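Local coordinates for protein catalase (Exiguobacterium oxidotolerans, PDB 2J2M) that probably breaks down hydrogen peroxide to water and oxygen at a bound haem, as the catalase family does, at residues T101-P104 / E105-D109; A438-N441 / N442-D446; N445-Q448 / Q449-H452; N454-L457 / L458-N462. One frame throughout, in Å; residues are numbered along the deposited sequence.

Contact 1: residues T101-P104 / E105-D109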
loop_
_atom_site.group_PDB
_atom_site.type_symbol
_atom_site.label_atom_id
_atom_site.label_comp_id
_atom_site.label_asym_id
_atom_site.label_seq_id
_atom_site.Cartn_x
_atom_site.Cartn_y
_atom_site.Cartn_z
ATOM N N THR A 101 -15.726 0.321 12.905
ATOM C CA THR A 101 -14.996 0.667 14.119
ATOM C C THR A 101 -15.868 1.735 14.754
ATOM O O THR A 101 -16.416 2.600 14.035
ATOM C CB THR A 101 -13.544 1.202 13.750
ATOM O OG1 THR A 101 -12.552 0.569 14.577
ATOM C CG2 THR A 101 -13.419 2.691 13.919
ATOM N N HIS A 102 -16.047 1.657 16.063
ATOM C CA HIS A 102 -16.835 2.644 16.833
ATOM C C HIS A 102 -18.355 2.577 16.640
ATOM O O HIS A 102 -19.102 3.450 17.076
ATOM C CB HIS A 102 -16.305 4.069 16.645
ATOM C CG HIS A 102 -14.907 4.274 17.150
ATOM N ND1 HIS A 102 -14.234 5.462 16.986
ATOM C CD2 HIS A 102 -14.053 3.447 17.805
ATOM C CE1 HIS A 102 -13.026 5.367 17.518
ATOM N NE2 HIS A 102 -12.889 4.151 18.019
ATOM N N SER A 103 -18.806 1.528 15.982
ATOM C CA SER A 103 -20.192 1.178 15.889
ATOM C C SER A 103 -20.715 0.714 17.271
ATOM O O SER A 103 -19.975 0.096 18.053
ATOM C CB SER A 103 -20.333 0.037 14.893
ATOM O OG SER A 103 -21.680 -0.006 14.455
ATOM N N PRO A 104 -22.001 0.983 17.576
ATOM C CA PRO A 104 -22.435 0.570 18.909
ATOM C C PRO A 104 -22.311 -0.944 19.107
ATOM O O PRO A 104 -22.416 -1.710 18.142
ATOM C CB PRO A 104 -23.891 1.029 18.951
ATOM C CG PRO A 104 -23.921 2.173 17.973
ATOM C CD PRO A 104 -23.082 1.673 16.853
ATOM N N GLU A 105 -22.047 -1.355 20.345
ATOM C CA GLU A 105 -22.015 -2.778 20.667
ATOM C C GLU A 105 -23.406 -3.335 21.050
ATOM O O GLU A 105 -23.525 -4.465 21.542
ATOM C CB GLU A 105 -20.927 -3.067 21.723
ATOM C CG GLU A 105 -19.508 -2.872 21.135
ATOM C CD GLU A 105 -18.377 -2.984 22.158
ATOM O OE1 GLU A 105 -18.567 -2.589 23.330
ATOM O OE2 GLU A 105 -17.275 -3.464 21.775
ATOM N N THR A 106 -24.451 -2.547 20.791
ATOM C CA THR A 106 -25.809 -2.921 21.166
ATOM C C THR A 106 -26.626 -3.359 19.962
ATOM O O THR A 106 -27.826 -3.562 20.078
ATOM C CB THR A 106 -26.569 -1.742 21.811
ATOM O OG1 THR A 106 -26.358 -0.573 21.019
ATOM C CG2 THR A 106 -26.087 -1.467 23.206
ATOM N N LEU A 107 -25.988 -3.486 18.804
ATOM C CA LEU A 107 -26.704 -3.930 17.594
ATOM C C LEU A 107 -26.846 -5.438 17.538
ATOM O O LEU A 107 -25.988 -6.180 18.063
ATOM C CB LEU A 107 -26.013 -3.420 16.315
ATOM C CG LEU A 107 -25.688 -1.918 16.286
ATOM C CD1 LEU A 107 -25.268 -1.518 14.927
ATOM C CD2 LEU A 107 -26.857 -1.061 16.753
ATOM N N ARG A 108 -27.921 -5.867 16.877
ATOM C CA ARG A 108 -28.162 -7.249 16.543
ATOM C C ARG A 108 -27.148 -7.756 15.506
ATOM O O ARG A 108 -27.009 -7.197 14.405
ATOM C CB ARG A 108 -29.591 -7.389 15.991
ATOM C CG ARG A 108 -30.041 -8.863 15.790
ATOM C CD ARG A 108 -31.518 -8.958 15.463
ATOM N NE ARG A 108 -32.354 -8.301 16.481
ATOM C CZ ARG A 108 -32.654 -8.816 17.677
ATOM N NH1 ARG A 108 -33.422 -8.117 18.504
ATOM N NH2 ARG A 108 -32.177 -10.013 18.056
ATOM N N ASP A 109 -26.445 -8.827 15.846
ATOM C CA ASP A 109 -25.403 -9.401 14.973
ATOM C C ASP A 109 -24.945 -10.661 15.635
ATOM O O ASP A 109 -25.045 -10.783 16.871
ATOM C CB ASP A 109 -24.166 -8.496 14.918
ATOM C CG ASP A 109 -24.001 -7.773 13.585
ATOM O OD1 ASP A 109 -23.113 -6.876 13.514
ATOM O OD2 ASP A 109 -24.724 -8.104 12.611
#
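Two side-chain torsions turn Leu107 and Thr106 onto Pro104. Leu107 sets CG anti to its own carbonyl carbon (chi1 -50°), which places CG 3.8 Å from Pro104 O, while Thr106 holds OG1 between its backbone N and carbonyl carbon (chi1 46°), bringing the hydroxyl oxygen to 3.6 Å from Pro104 CB. The leucine meets the proline at a second point, where its CD2 methyl comes alongside the pyrrolidine ring, 4.2 Å from Pro104 CB. The other methyl, Leu107 CD1, faces the hydroxyl of Ser103, 3.9 Å from OG; that oxygen is buried by the contact and has no hydrogen-bonding partner in the model. No hydrogen bond joins the two halves of the bend, so the packing inside it is van der Waals, and several of its polar groups, Thr106 OG1 and the Glu105 carboxylate among them, are held from outside. Thr106 OG1 bonds to Gln235 NE2 on helix 228-237. Glu105 keeps CB against Pro104 while its extended chain carries the carboxylate to Ser243 OG and Tyr190 OH, both bonded to OE2; two bonds on one oxygen should fix the carboxylate firmly, with the side chain about 11 Å from the haem. Phe239 of the second subunit packs on Pro104 and on Leu107, so the bend also faces a subunit boundary. This is a buried, irregular connection between strands 87-95 and 112-119, antiparallel neighbours in the beta-barrel characteristic of haem catalases, here lodged between the barrel's helical surroundings and another subunit of the tetramer.

Contact 2: residues A438-N441 / N442-D446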
loop_
_atom_site.group_PDB
_atom_site.type_symbol
_atom_site.label_atom_id
_atom_site.label_comp_id
_atom_site.label_asym_id
_atom_site.label_seq_id
_atom_site.Cartn_x
_atom_site.Cartn_y
_atom_site.Cartn_z
ATOM N N ALA A 438 -40.041 -13.704 22.107
ATOM C CA ALA A 438 -38.971 -12.769 21.730
ATOM C C ALA A 438 -38.694 -12.845 20.234
ATOM O O ALA A 438 -38.566 -11.812 19.574
ATOM C CB ALA A 438 -37.684 -13.039 22.524
ATOM N N LEU A 439 -38.614 -14.069 19.708
ATOM C CA LEU A 439 -38.332 -14.288 18.286
ATOM C C LEU A 439 -39.408 -13.667 17.402
ATOM O O LEU A 439 -39.094 -13.022 16.403
ATOM C CB LEU A 439 -38.176 -15.775 17.974
ATOM C CG LEU A 439 -38.056 -16.167 16.492
ATOM C CD1 LEU A 439 -36.687 -15.780 15.922
ATOM C CD2 LEU A 439 -38.334 -17.645 16.258
ATOM N N LEU A 440 -40.672 -13.872 17.778
ATOM C CA LEU A 440 -41.807 -13.320 17.036
ATOM C C LEU A 440 -41.785 -11.794 17.046
ATOM O O LEU A 440 -41.909 -11.177 16.001
ATOM C CB LEU A 440 -43.152 -13.881 17.560
ATOM C CG LEU A 440 -44.471 -13.431 16.900
ATOM C CD1 LEU A 440 -44.516 -13.725 15.382
ATOM C CD2 LEU A 440 -45.689 -14.047 17.617
ATOM N N ASN A 441 -41.587 -11.182 18.206
ATOM C CA ASN A 441 -41.554 -9.719 18.277
ATOM C C ASN A 441 -40.380 -9.093 17.504
ATOM O O ASN A 441 -40.551 -8.057 16.866
ATOM C CB ASN A 441 -41.685 -9.205 19.735
ATOM C CG ASN A 441 -43.111 -9.437 20.318
ATOM O OD1 ASN A 441 -43.949 -8.517 20.342
ATOM N ND2 ASN A 441 -43.404 -10.679 20.731
ATOM N N ASN A 442 -39.211 -9.738 17.524
ATOM C CA ASN A 442 -38.046 -9.249 16.762
ATOM C C ASN A 442 -38.202 -9.398 15.239
ATOM O O ASN A 442 -37.899 -8.478 14.487
ATOM C CB ASN A 442 -36.747 -9.933 17.232
ATOM C CG ASN A 442 -36.426 -9.663 18.692
ATOM O OD1 ASN A 442 -36.726 -8.597 19.221
ATOM N ND2 ASN A 442 -35.802 -10.640 19.351
ATOM N N LEU A 443 -38.687 -10.561 14.805
ATOM C CA LEU A 443 -39.009 -10.804 13.389
ATOM C C LEU A 443 -40.053 -9.836 12.846
ATOM O O LEU A 443 -39.903 -9.280 11.750
ATOM C CB LEU A 443 -39.498 -12.240 13.160
ATOM C CG LEU A 443 -38.430 -13.325 13.136
ATOM C CD1 LEU A 443 -39.111 -14.693 13.045
ATOM C CD2 LEU A 443 -37.464 -13.105 11.971
ATOM N N VAL A 444 -41.110 -9.646 13.616
ATOM C CA VAL A 444 -42.163 -8.744 13.208
ATOM C C VAL A 444 -41.599 -7.322 13.063
ATOM O O VAL A 444 -41.690 -6.733 11.976
ATOM C CB VAL A 444 -43.433 -8.863 14.143
ATOM C CG1 VAL A 444 -44.390 -7.725 13.899
ATOM C CG2 VAL A 444 -44.131 -10.208 13.901
ATOM N N ASN A 445 -40.992 -6.801 14.130
ATOM C CA ASN A 445 -40.301 -5.500 14.087
ATOM C C ASN A 445 -39.361 -5.309 12.900
ATOM O O ASN A 445 -39.241 -4.203 12.380
ATOM C CB ASN A 445 -39.496 -5.254 15.365
ATOM C CG ASN A 445 -38.699 -3.956 15.302
ATOM O OD1 ASN A 445 -37.463 -3.966 15.149
ATOM N ND2 ASN A 445 -39.409 -2.818 15.388
ATOM N N ASP A 446 -38.682 -6.384 12.500
ATOM C CA ASP A 446 -37.765 -6.339 11.374
ATOM C C ASP A 446 -38.493 -6.430 10.031
ATOM O O ASP A 446 -38.144 -5.720 9.060
ATOM C CB ASP A 446 -36.730 -7.456 11.491
ATOM C CG ASP A 446 -35.328 -6.974 11.174
ATOM O OD1 ASP A 446 -34.789 -7.308 10.103
ATOM O OD2 ASP A 446 -34.779 -6.217 11.987
#
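Leu443 lies alongside Leu439, the two pointing the same way, with Leu443 CD1 3.9 Å from Leu439 CG. This is the i to i+4 pairing of an alpha-helix, here helix 433-447, and one residue further along, Leu440 and Val444 repeat it through CD1 and CG2, 3.8 Å apart. Leu440 and Leu443 touch Leu474 of helix 468-477 and Val444 touches Ala477, while Leu439 and Leu443 pack on Phe181. Asn442 serves another side of the helix. With CG anti to its carbonyl carbon (chi1 -61°), its amide folds back over the preceding turn and brings CG to 3.2 Å from Ala438 O, but the amide hydrogens are spent outward: ND2 bonds to Phe181 O and Asp183 OD1. A leucine in its place would probably leave that carbonyl and carboxylate without their shared donor and loosen the tie between helix and loop. Underneath, the main chain is regular. Asn442 N bonds to Ala438 O and Leu443 N to Leu439 O, while Val444 N donates to Leu440 O at 2.9 Å, with an N-H...O angle of 162°.

Contact 3: residues N445-Q448 / Q449-H452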
loop_
_atom_site.group_PDB
_atom_site.type_symbol
_atom_site.label_atom_id
_atom_site.label_comp_id
_atom_site.label_asym_id
_atom_site.label_seq_id
_atom_site.Cartn_x
_atom_site.Cartn_y
_atom_site.Cartn_z
ATOM N N ASN A 445 -40.992 -6.801 14.130
ATOM C CA ASN A 445 -40.301 -5.500 14.087
ATOM C C ASN A 445 -39.361 -5.309 12.900
ATOM O O ASN A 445 -39.241 -4.203 12.380
ATOM C CB ASN A 445 -39.496 -5.254 15.365
ATOM C CG ASN A 445 -38.699 -3.956 15.302
ATOM O OD1 ASN A 445 -37.463 -3.966 15.149
ATOM N ND2 ASN A 445 -39.409 -2.818 15.388
ATOM N N ASP A 446 -38.682 -6.384 12.500
ATOM C CA ASP A 446 -37.765 -6.339 11.374
ATOM C C ASP A 446 -38.493 -6.430 10.031
ATOM O O ASP A 446 -38.144 -5.720 9.060
ATOM C CB ASP A 446 -36.730 -7.456 11.491
ATOM C CG ASP A 446 -35.328 -6.974 11.174
ATOM O OD1 ASP A 446 -34.789 -7.308 10.103
ATOM O OD2 ASP A 446 -34.779 -6.217 11.987
ATOM N N LEU A 447 -39.510 -7.296 9.961
ATOM C CA LEU A 447 -40.244 -7.454 8.698
ATOM C C LEU A 447 -41.170 -6.283 8.397
ATOM O O LEU A 447 -41.499 -6.044 7.240
ATOM C CB LEU A 447 -40.953 -8.813 8.608
ATOM C CG LEU A 447 -39.978 -10.001 8.502
ATOM C CD1 LEU A 447 -40.588 -11.311 9.068
ATOM C CD2 LEU A 447 -39.458 -10.180 7.073
ATOM N N GLN A 448 -41.561 -5.541 9.430
ATOM C CA GLN A 448 -42.349 -4.306 9.261
ATOM C C GLN A 448 -41.568 -3.251 8.486
ATOM O O GLN A 448 -42.169 -2.314 7.949
ATOM C CB GLN A 448 -42.798 -3.730 10.612
ATOM C CG GLN A 448 -44.155 -4.253 11.074
ATOM C CD GLN A 448 -44.437 -4.027 12.560
ATOM O OE1 GLN A 448 -43.626 -3.427 13.295
ATOM N NE2 GLN A 448 -45.593 -4.517 13.015
ATOM N N GLN A 449 -40.238 -3.415 8.432
ATOM C CA GLN A 449 -39.345 -2.478 7.744
ATOM C C GLN A 449 -39.034 -2.857 6.290
ATOM O O GLN A 449 -38.397 -2.075 5.578
ATOM C CB GLN A 449 -38.037 -2.332 8.523
ATOM C CG GLN A 449 -38.157 -1.599 9.838
ATOM C CD GLN A 449 -36.880 -1.715 10.666
ATOM O OE1 GLN A 449 -35.878 -1.004 10.429
ATOM N NE2 GLN A 449 -36.906 -2.618 11.643
ATOM N N VAL A 450 -39.457 -4.050 5.867
ATOM C CA VAL A 450 -39.345 -4.488 4.469
ATOM C C VAL A 450 -40.434 -3.773 3.641
ATOM O O VAL A 450 -41.557 -3.610 4.118
ATOM C CB VAL A 450 -39.417 -6.064 4.312
ATOM C CG1 VAL A 450 -39.317 -6.493 2.837
ATOM C CG2 VAL A 450 -38.313 -6.767 5.117
ATOM N N ARG A 451 -40.097 -3.337 2.425
ATOM C CA ARG A 451 -40.983 -2.457 1.636
ATOM C C ARG A 451 -41.470 -3.153 0.363
ATOM O O ARG A 451 -42.120 -2.545 -0.487
ATOM C CB ARG A 451 -40.286 -1.119 1.298
ATOM C CG ARG A 451 -39.828 -0.314 2.543
ATOM C CD ARG A 451 -39.109 1.023 2.201
ATOM N NE ARG A 451 -37.909 0.845 1.368
ATOM C CZ ARG A 451 -36.697 0.528 1.833
ATOM N NH1 ARG A 451 -36.501 0.354 3.136
ATOM N NH2 ARG A 451 -35.670 0.396 0.994
ATOM N N HIS A 452 -41.135 -4.432 0.235
ATOM C CA HIS A 452 -41.529 -5.214 -0.912
ATOM C C HIS A 452 -42.330 -6.389 -0.402
ATOM O O HIS A 452 -41.806 -7.244 0.318
ATOM C CB HIS A 452 -40.301 -5.675 -1.698
ATOM C CG HIS A 452 -39.665 -4.590 -2.515
ATOM N ND1 HIS A 452 -38.828 -3.637 -1.969
ATOM C CD2 HIS A 452 -39.744 -4.309 -3.838
ATOM C CE1 HIS A 452 -38.422 -2.814 -2.921
ATOM N NE2 HIS A 452 -38.966 -3.198 -4.064
#
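A type I beta turn from Leu447 to Val450 takes the chain out of helix 433-447 and toward the next helix. Here the regular i to i+4 bonding gives way to bonds three residues back: Gln449 N donates to Asp446 O at 3.2 Å, and Val450 N to Leu447 O at the same length. Both donors stand well above the plane of the carbonyl they reach, the second by 69°, so neither bond uses a lone-pair direction. Asn445 O gets a different partner. The side chain of Gln449 starts with CG anti to the carbonyl carbon (chi1 -70°) and runs out extended, carrying its amide back over the turn, where NE2 reaches Asn445 O at 2.9 Å. That bond is almost straight, with the oxygen lying in the plane of the glutamine amide, so a side-chain N-H stands in for a helical one. The amide of Asn445 is close by, its OD1 3.8 Å from Gln449 NE2 and its plane turned 55° from that of the glutamine. Leu447 and Val450 point the same way and meet through CD2 and CG2, 4.1 Å apart. Asp446 OD1 is taken up by Tyr163 OH and Trp164 NE1, and Asp161 OD1 accepts from both Arg451 N and His452 ND1, the latter residue being the N-cap of the following helix. The turn is thus pinned on helix 160-169, with Leu447 and Val450 packing against Trp164 there; Val450 also packs on Thr455 and Val456 in the first turn of helix 453-466, and Leu447 on Ala459 further along it.

Contact 4: residues N454-L457 / L458-N462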
loop_
_atom_site.group_PDB
_atom_site.type_symbol
_atom_site.label_atom_id
_atom_site.label_comp_id
_atom_site.label_asym_id
_atom_site.label_seq_id
_atom_site.Cartn_x
_atom_site.Cartn_y
_atom_site.Cartn_z
ATOM N N ASN A 454 -43.642 -9.167 -1.799
ATOM C CA ASN A 454 -43.185 -10.517 -2.145
ATOM C C ASN A 454 -42.099 -11.065 -1.186
ATOM O O ASN A 454 -42.122 -12.248 -0.815
ATOM C CB ASN A 454 -42.712 -10.570 -3.596
ATOM C CG ASN A 454 -42.557 -11.992 -4.103
ATOM O OD1 ASN A 454 -41.435 -12.512 -4.194
ATOM N ND2 ASN A 454 -43.683 -12.640 -4.430
ATOM N N THR A 455 -41.176 -10.197 -0.774
ATOM C CA THR A 455 -40.143 -10.564 0.199
ATOM C C THR A 455 -40.748 -10.947 1.554
ATOM O O THR A 455 -40.383 -11.980 2.122
ATOM C CB THR A 455 -39.095 -9.440 0.357
ATOM O OG1 THR A 455 -38.454 -9.227 -0.900
ATOM C CG2 THR A 455 -38.040 -9.802 1.416
ATOM N N VAL A 456 -41.678 -10.132 2.060
ATOM C CA VAL A 456 -42.401 -10.462 3.304
ATOM C C VAL A 456 -43.121 -11.814 3.219
ATOM O O VAL A 456 -42.915 -12.667 4.080
ATOM C CB VAL A 456 -43.392 -9.351 3.742
ATOM C CG1 VAL A 456 -43.998 -9.693 5.089
ATOM C CG2 VAL A 456 -42.683 -7.996 3.813
ATOM N N LEU A 457 -43.942 -11.995 2.175
ATOM C CA LEU A 457 -44.632 -13.261 1.868
ATOM C C LEU A 457 -43.650 -14.441 1.880
ATOM O O LEU A 457 -43.895 -15.471 2.528
ATOM C CB LEU A 457 -45.276 -13.171 0.475
ATOM C CG LEU A 457 -46.502 -13.984 0.023
ATOM C CD1 LEU A 457 -46.309 -14.538 -1.397
ATOM C CD2 LEU A 457 -46.944 -15.098 0.989
ATOM N N LEU A 458 -42.537 -14.280 1.164
ATOM C CA LEU A 458 -41.516 -15.321 1.093
ATOM C C LEU A 458 -40.907 -15.577 2.474
ATOM O O LEU A 458 -40.647 -16.718 2.827
ATOM C CB LEU A 458 -40.409 -14.951 0.099
ATOM C CG LEU A 458 -39.968 -15.958 -0.972
ATOM C CD1 LEU A 458 -38.585 -15.596 -1.511
ATOM C CD2 LEU A 458 -40.003 -17.435 -0.511
ATOM N N ALA A 459 -40.681 -14.525 3.258
ATOM C CA ALA A 459 -40.122 -14.727 4.596
ATOM C C ALA A 459 -41.065 -15.570 5.446
ATOM O O ALA A 459 -40.639 -16.550 6.035
ATOM C CB ALA A 459 -39.799 -13.411 5.273
ATOM N N ILE A 460 -42.352 -15.203 5.462
ATOM C CA ILE A 460 -43.365 -15.910 6.255
ATOM C C ILE A 460 -43.490 -17.349 5.774
ATOM O O ILE A 460 -43.578 -18.261 6.584
ATOM C CB ILE A 460 -44.762 -15.194 6.248
ATOM C CG1 ILE A 460 -44.647 -13.769 6.798
ATOM C CG2 ILE A 460 -45.775 -15.960 7.098
ATOM C CD1 ILE A 460 -45.842 -12.849 6.433
ATOM N N CYS A 461 -43.475 -17.544 4.458
ATOM C CA CYS A 461 -43.495 -18.893 3.883
ATOM C C CYS A 461 -42.303 -19.747 4.310
ATOM O O CYS A 461 -42.493 -20.903 4.691
ATOM C CB CYS A 461 -43.646 -18.861 2.356
ATOM S SG CYS A 461 -45.328 -18.348 1.850
ATOM N N ASN A 462 -41.094 -19.186 4.260
ATOM C CA ASN A 462 -39.899 -19.899 4.720
ATOM C C ASN A 462 -40.038 -20.319 6.190
ATOM O O ASN A 462 -39.822 -21.476 6.525
ATOM C CB ASN A 462 -38.620 -19.070 4.493
ATOM C CG ASN A 462 -38.262 -18.922 3.017
ATOM O OD1 ASN A 462 -38.801 -19.617 2.163
ATOM N ND2 ASN A 462 -37.349 -18.013 2.716
#
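The flat groups that meet between Val456 and Ile460 are peptides: Ile460 N comes to Val456 O nearly along the C=O axis, at 2.9 Å. Cys461 N reaches Leu457 O and Ala459 N reaches Thr455 O in the same i to i+4 pattern. Beside these bonds, two i to i+4 side-chain pairs run along the helix. Val456 and Ile460 lie side by side, CG1 of the valine 3.9 Å from CD1 of the isoleucine. Ile460 keeps CG1 anti to its carbonyl carbon (chi1 -59°), which turns the branch back along the helix and sets CG1 3.4 Å from Val456 O. Next to that pair, Leu457 CD2 rests on the sulfur of Cys461, 3.7 Å from SG. Ile482 from the chain's end packs on Leu457 and Ile460, whereas Thr455, Leu458 and Ala459 turn to Thr168 on helix 160-169. Thr455 OG1 is hydrogen-bonded to Arg387 of the third subunit. The arrangement is that of a regular alpha-helix, helix 453-466, in the small helical region that follows the barrel in this catalase.

How the contacts relate
Along the chain the contacts come in numerical order, the last three crowded into the C-terminal helical region and the first in the loop between barrel strands 87-95 and 112-119. Contacts 2 and 3 share Asn445 and Asp446 on helix 433-447, with centres about 10 Å apart. The turn of contact 3 leads into helix 453-466, which carries contact 4, and the two touch: Leu447 CD2 is 3.7 Å from Ala459 CB, so the two consecutive helices pack on each other. Contact 1, with its centre about 19 Å from that of contact 2, reaches it through Arg108 NH1, 3.4 Å from Asn442 CG, linking the loop between strands to the C-terminal helices.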